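Local coordinates for lactococcus lactis MG1363 DpsA (Lactococcus lactis, PDB 1ZS3), which binds DNA through an N-terminal helix and, as a dodecameric Dps protein of the ferritin superfamily, probably protects it during oxidative stress, at the interface of chains A and B. Coordinates in Å, arbitrary orientation; residue numbers count along the deposited sequence, not the author numbering. Chains: chain A/B, Lactococcus lactis MG1363 DpsA.

The interface of chains A and B. Residues chain A 43, 47, 102-104, 107; chain B 88-89, 92.
A polar patch of the two-fold interface between chains A and B, centred on A:Gln47, A:Lys107, B:Ser88 and B:Glu92, helps join two subunits of the Dps dodecamer; its twin, with the chains exchanged, lies across the axis. The hydroxyl of B:Ser88 is the shared element. Its OG accepts a hydrogen bond from the amide nitrogen NE2 of A:Gln47 at 2.7 Å. That bond is fairly straight, 158° at the hydrogen, and OG lies almost in the amide plane. A:Gln47 reaches it with CG anti to its backbone N (chi1 165°) and an extended chain, whose CG also rests on CB of B:Ser88 at 3.6 Å. A second donor to the same OG is the ammonium NZ of A:Lys107, at 3.0 Å. NZ also meets B:Glu92 OE2 at 2.9 Å in a salt bridge that uses the syn lone pair of the carboxylate oxygen, with lysine and glutamate reaching toward each other from the two subunits. A turn of the lysine chain at chi3 (99°) brings NZ round to both oxygens. On the B side, OG1 of B:Thr89 donates to the other carboxylate oxygen, B:Glu92 OE1, on its anti side, and accepts from the backbone N of B:Glu92 at 3.3 Å, an arrangement that would help fix the carboxylate's rotation. Beside it, CB of A:Pro104 packs against OE1 of B:Glu92 at 3.6 Å. An alanine in place of B:Glu92 would probably leave the A:Lys107 ammonium without its carboxylate mate and B:Thr89 OG1 without its acceptor. Further along, A:Glu102 and B:Thr89 run antiparallel alongside one another, OE1 of the former 3.4 Å from CA of the latter. In the fold, B:Ser88 and B:Thr89 immediately precede helix 90-96, which carries B:Glu92, and face helix 27-51 of chain A and, from a later part of the chain, the loop at A:Glu102 and A:Asp103 that leads into 3-10 helix 104-108.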
# COMPACT_ATOMS: atom_id res chain seq x y z
N ILE A 43 28.39 5.48 15.59
CA ILE A 43 28.28 5.90 16.99
C ILE A 43 28.36 7.42 17.06
O ILE A 43 27.63 8.07 17.80
CB ILE A 43 29.39 5.25 17.85
CG1 ILE A 43 29.51 3.75 17.51
CG2 ILE A 43 29.15 5.54 19.33
CD1 ILE A 43 29.28 2.80 18.65
N GLN A 47 25.53 9.72 18.32
CA GLN A 47 25.69 10.78 19.32
C GLN A 47 25.10 12.10 18.81
O GLN A 47 24.31 12.73 19.52
CB GLN A 47 27.17 10.97 19.66
CG GLN A 47 27.50 12.30 20.42
CD GLN A 47 28.95 12.41 20.81
OE1 GLN A 47 29.79 12.80 19.99
NE2 GLN A 47 29.25 12.08 22.07
N GLU A 102 36.28 9.95 18.20
CA GLU A 102 35.15 10.26 19.08
C GLU A 102 35.51 11.40 20.02
O GLU A 102 36.57 11.96 19.90
CB GLU A 102 34.68 9.02 19.80
CG GLU A 102 34.23 7.97 18.82
CD GLU A 102 33.84 6.72 19.53
OE1 GLU A 102 32.81 6.76 20.26
OE2 GLU A 102 34.57 5.71 19.35
N ASP A 103 34.61 11.81 20.91
CA ASP A 103 34.79 13.00 21.76
C ASP A 103 33.55 13.19 22.62
O ASP A 103 32.53 13.55 22.09
CB ASP A 103 35.02 14.26 20.89
CG ASP A 103 35.78 15.40 21.62
OD1 ASP A 103 36.72 15.96 20.99
OD2 ASP A 103 35.49 15.79 22.78
N PRO A 104 33.60 12.91 23.92
CA PRO A 104 32.39 13.03 24.75
C PRO A 104 31.91 14.50 24.97
O PRO A 104 30.78 14.74 25.35
CB PRO A 104 32.80 12.38 26.10
CG PRO A 104 34.04 11.62 25.78
CD PRO A 104 34.76 12.46 24.72
N LYS A 107 28.65 16.52 22.59
CA LYS A 107 27.28 16.85 22.99
C LYS A 107 27.03 18.32 23.24
O LYS A 107 25.92 18.82 23.12
CB LYS A 107 26.84 15.99 24.18
CG LYS A 107 27.59 16.15 25.49
CD LYS A 107 27.25 15.02 26.48
CE LYS A 107 28.31 13.90 26.50
NZ LYS A 107 27.83 12.47 26.81
N SER B 88 27.18 8.54 25.04
CA SER B 88 27.18 8.78 23.58
C SER B 88 28.49 8.35 22.90
O SER B 88 28.72 8.76 21.76
CB SER B 88 26.96 10.27 23.33
OG SER B 88 27.83 11.06 24.12
N THR B 89 29.38 7.58 23.53
CA THR B 89 30.64 7.13 22.85
C THR B 89 31.07 5.72 23.23
O THR B 89 30.58 5.16 24.19
CB THR B 89 31.81 8.07 23.24
OG1 THR B 89 31.92 8.12 24.66
CG2 THR B 89 31.56 9.50 22.83
N GLU B 92 32.53 5.67 26.71
CA GLU B 92 31.47 5.75 27.73
C GLU B 92 30.76 4.43 27.83
O GLU B 92 30.51 3.94 28.92
CB GLU B 92 30.43 6.81 27.35
CG GLU B 92 30.60 8.17 27.99
CD GLU B 92 30.00 9.30 27.18
OE1 GLU B 92 30.51 9.55 26.07
OE2 GLU B 92 29.00 9.92 27.64